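Local coordinates for protein DNA polymerase II large subunit (Pyrococcus horikoshii, PDB 7OEC) that probably carries out protein splicing, being the mini-intein embedded in an archaeal DNA polymerase that excises itself and joins the flanking segments, at residues V63-E68 against L151-Y156. The protein carries 2 engineered substitutions. Sequence-based numbering, arbitrary orientation. Where two conformers were deposited one is given.
Sequences VLTDIE and LNAKKY
Antiparallel strand pairing joins Ile67 to Ala153, where the end of strand 147-153 meets the broken strand 61-74. The two form a non-hydrogen-bonded pair, CA to CA 4.6 Å. Backbone bonds flank it: Lys154 N gives to Asp66 O at 2.9 Å, nearly straight at 174°, and Glu68 N to Asn152 O at 2.8 Å. Beyond Ala153, where strand 147-153 ends, Thr65 supplies the next bond through its side chain. Thr65 OG1, anti to the backbone N (chi1 -165°), donates to Lys154 O at 2.6 Å, tilted 30° from the carbonyl plane. Tyr156 N reaches the same oxygen from the opposite face, closing a classic gamma turn with Lys155 at its middle. Thr65 CG2 packs on Ala153 CB, and Thr65 CB lies at the edge of the Tyr156 ring, near CD2. An alanine in place of Thr65 would probably leave Lys154 O held by Tyr156 N without the hydroxyl, and open a gap beside Ala153 CB. Val63 CG1 lies 3.8 Å from Tyr156 CE2. Glu68 and Asn152 run side by side, but OE1 and ND2 are badly angled for a bond. OD1 of the same amide is held by Gln169 NE2, at the C-terminus; a zinc ion lies near Glu68. Asp66 forms a salt bridge with Lys51. Strand 61-74 thus pairs with strand 147-153 close to Gln169, within the all-beta Hint fold of the intein splicing domain.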
ATOM      1  N   VAL A  63     -10.377   2.793   9.124  1.00 25.75           N
ATOM      2  CA  VAL A  63     -10.473   1.936  10.293  1.00 29.30           C
ATOM      3  C   VAL A  63      -9.056   1.539  10.634  1.00 26.82           C
ATOM      4  O   VAL A  63      -8.170   1.613   9.795  1.00 31.18           O
ATOM      5  CB  VAL A  63     -11.300   0.683   9.972  1.00 32.75           C
ATOM      6  CG1 VAL A  63     -11.439  -0.267  11.192  1.00 40.35           C
ATOM      7  CG2 VAL A  63     -12.686   1.088   9.517  1.00 33.75           C
ATOM      8  N   LEU A  64      -8.834   1.144  11.875  1.00 27.11           N
ATOM      9  CA  LEU A  64      -7.568   0.556  12.279  1.00 28.07           C
ATOM     10  C   LEU A  64      -7.680  -0.970  12.326  1.00 27.66           C
ATOM     11  O   LEU A  64      -8.729  -1.516  12.670  1.00 28.87           O
ATOM     12  CB  LEU A  64      -7.189   1.094  13.653  1.00 32.82           C
ATOM     13  CG  LEU A  64      -6.674   2.522  13.714  1.00 36.78           C
ATOM     14  CD1 LEU A  64      -6.557   2.931  15.123  1.00 41.86           C
ATOM     15  CD2 LEU A  64      -5.312   2.605  13.046  1.00 39.62           C
ATOM     16  N   THR A  65      -6.593  -1.662  11.978  1.00 24.47           N
ATOM     17  CA  THR A  65      -6.601  -3.117  12.019  1.00 24.02           C
ATOM     18  C   THR A  65      -5.216  -3.646  12.374  1.00 23.56           C
ATOM     19  O   THR A  65      -4.210  -2.956  12.255  1.00 23.60           O
ATOM     20  CB  THR A  65      -7.140  -3.708  10.711  1.00 25.86           C
ATOM     21  OG1 THR A  65      -7.449  -5.091  10.928  1.00 29.53           O
ATOM     22  CG2 THR A  65      -6.165  -3.588   9.609  1.00 25.56           C
ATOM     23  N   ASP A  66      -5.164  -4.909  12.751  1.00 27.08           N
ATOM     24  CA  ASP A  66      -3.905  -5.531  13.124  1.00 25.58           C
ATOM     25  C   ASP A  66      -3.074  -5.901  11.898  1.00 21.49           C
ATOM     26  O   ASP A  66      -3.591  -6.167  10.819  1.00 23.04           O
ATOM     27  CB  ASP A  66      -4.187  -6.784  13.952  1.00 32.37           C
ATOM     28  CG  ASP A  66      -4.594  -6.447  15.387  1.00 44.24           C
ATOM     29  OD1 ASP A  66      -4.130  -5.389  15.893  1.00 47.25           O
ATOM     30  OD2 ASP A  66      -5.350  -7.223  16.011  1.00 50.26           O
ATOM     31  N   ILE A  67      -1.767  -5.881  12.067  1.00 21.44           N
ATOM     32  CA  ILE A  67      -0.832  -6.367  11.070  1.00 21.54           C
ATOM     33  C   ILE A  67      -0.486  -7.807  11.451  1.00 24.02           C
ATOM     34  O   ILE A  67       0.066  -8.055  12.531  1.00 29.04           O
ATOM     35  CB  ILE A  67       0.424  -5.486  11.044  1.00 22.06           C
ATOM     36  CG1 ILE A  67       0.100  -4.025  10.684  1.00 22.83           C
ATOM     37  CG2 ILE A  67       1.406  -6.118  10.073  1.00 26.37           C
ATOM     38  CD1 ILE A  67       1.172  -3.064  11.072  1.00 24.51           C
ATOM     39  N   GLU A  68      -0.838  -8.762  10.585  1.00 23.37           N
ATOM     40  CA  GLU A  68      -0.596 -10.174  10.860  1.00 25.19           C
ATOM     41  C   GLU A  68       0.848 -10.569  10.575  1.00 23.01           C
ATOM     42  O   GLU A  68       1.422 -11.378  11.320  1.00 26.16           O
ATOM     43  CB  GLU A  68      -1.567 -11.013  10.027  1.00 32.76           C
ATOM     44  CG  GLU A  68      -1.657 -12.450  10.417  1.00 46.46           C
ATOM     45  CD  GLU A  68      -3.043 -13.017  10.180  1.00 59.19           C
ATOM     46  OE1 GLU A  68      -3.880 -12.268   9.613  1.00 65.25           O
ATOM     47  OE2 GLU A  68      -3.295 -14.190  10.577  1.00 63.62           O
ATOM     48  N   LEU A 151       2.724  -6.703   3.358  1.00 19.22           N
ATOM     49  CA  LEU A 151       2.172  -6.954   4.674  1.00 19.98           C
ATOM     50  C   LEU A 151       0.804  -7.564   4.498  1.00 20.21           C
ATOM     51  O   LEU A 151       0.182  -7.438   3.451  1.00 22.32           O
ATOM     52  CB  LEU A 151       2.014  -5.705   5.538  1.00 20.66           C
ATOM     53  CG  LEU A 151       0.985  -4.679   5.120  1.00 24.23           C
ATOM     54  CD1 LEU A 151       0.736  -3.728   6.226  1.00 32.11           C
ATOM     55  CD2 LEU A 151       1.334  -3.972   3.839  1.00 29.35           C
ATOM     56  N   ASN A 152       0.343  -8.221   5.540  1.00 20.91           N
ATOM     57  CA  ASN A 152      -1.029  -8.698   5.594  0.60 22.89           C
ATOM     58  C   ASN A 152      -1.719  -7.998   6.746  1.00 25.43           C
ATOM     59  O   ASN A 152      -1.293  -8.109   7.899  1.00 27.68           O
ATOM     60  CB  ASN A 152      -1.160 -10.201   5.810  0.60 25.14           C
ATOM     61  CG  ASN A 152      -2.665 -10.669   5.795  0.60 26.57           C
ATOM     62  OD1 ASN A 152      -3.504 -10.176   5.011  0.60 28.69           O
ATOM     63  ND2 ASN A 152      -2.983 -11.628   6.641  0.60 31.33           N
ATOM     64  N   ALA A 153      -2.764  -7.249   6.410  1.00 29.33           N
ATOM     65  CA  ALA A 153      -3.594  -6.523   7.355  1.00 35.78           C
ATOM     66  C   ALA A 153      -4.843  -7.335   7.597  1.00 39.01           C
ATOM     67  O   ALA A 153      -5.513  -7.738   6.645  1.00 47.66           O
ATOM     68  CB  ALA A 153      -4.047  -5.199   6.751  1.00 37.57           C
ATOM     69  N   LYS A 154      -5.201  -7.489   8.855  1.00 35.11           N
ATOM     70  CA  LYS A 154      -6.324  -8.338   9.214  1.00 35.69           C
ATOM     71  C   LYS A 154      -7.625  -7.763   8.654  1.00 31.97           C
ATOM     72  O   LYS A 154      -7.902  -6.577   8.793  1.00 30.11           O
ATOM     73  CB  LYS A 154      -6.396  -8.416  10.740  1.00 37.78           C
ATOM     74  CG  LYS A 154      -7.448  -9.372  11.299  1.00 42.68           C
ATOM     75  CD  LYS A 154      -6.788 -10.492  12.111  1.00 50.74           C
ATOM     76  CE  LYS A 154      -7.780 -11.389  12.800  1.00 55.69           C
ATOM     77  NZ  LYS A 154      -7.099 -12.100  13.959  1.00 58.87           N
ATOM     78  N   LYS A 155      -8.414  -8.599   7.996  1.00 31.91           N
ATOM     79  CA  LYS A 155      -9.781  -8.274   7.570  1.00 30.93           C
ATOM     80  C   LYS A 155      -9.929  -7.437   6.288  1.00 31.54           C
ATOM     81  O   LYS A 155     -10.469  -7.910   5.283  1.00 36.69           O
ATOM     82  CB  LYS A 155     -10.619  -7.681   8.732  1.00 35.81           C
ATOM     83  CG  LYS A 155     -12.094  -7.539   8.403  1.00 40.04           C
ATOM     84  CD  LYS A 155     -12.913  -7.186   9.645  1.00 42.69           C
ATOM     85  CE  LYS A 155     -14.309  -6.804   9.258  1.00 48.10           C
ATOM     86  N   TYR A 156      -9.485  -6.193   6.287  1.00 24.10           N
ATOM     87  CA  TYR A 156      -9.819  -5.272   5.193  1.00 25.90           C
ATOM     88  C   TYR A 156      -8.884  -5.332   3.980  1.00 27.15           C
ATOM     89  O   TYR A 156      -9.288  -5.089   2.825  1.00 29.18           O
ATOM     90  CB  TYR A 156      -9.806  -3.854   5.768  1.00 28.63           C
ATOM     91  CG  TYR A 156     -10.767  -3.682   6.901  1.00 31.14           C
ATOM     92  CD1 TYR A 156     -12.131  -3.696   6.687  1.00 33.15           C
ATOM     93  CD2 TYR A 156     -10.319  -3.607   8.187  1.00 33.14           C
ATOM     94  CE1 TYR A 156     -12.992  -3.594   7.728  1.00 33.65           C
ATOM     95  CE2 TYR A 156     -11.170  -3.544   9.212  1.00 33.93           C
ATOM     96  CZ  TYR A 156     -12.505  -3.502   8.986  1.00 34.54           C
ATOM     97  OH  TYR A 156     -13.358  -3.390  10.059  1.00 40.20           O
TER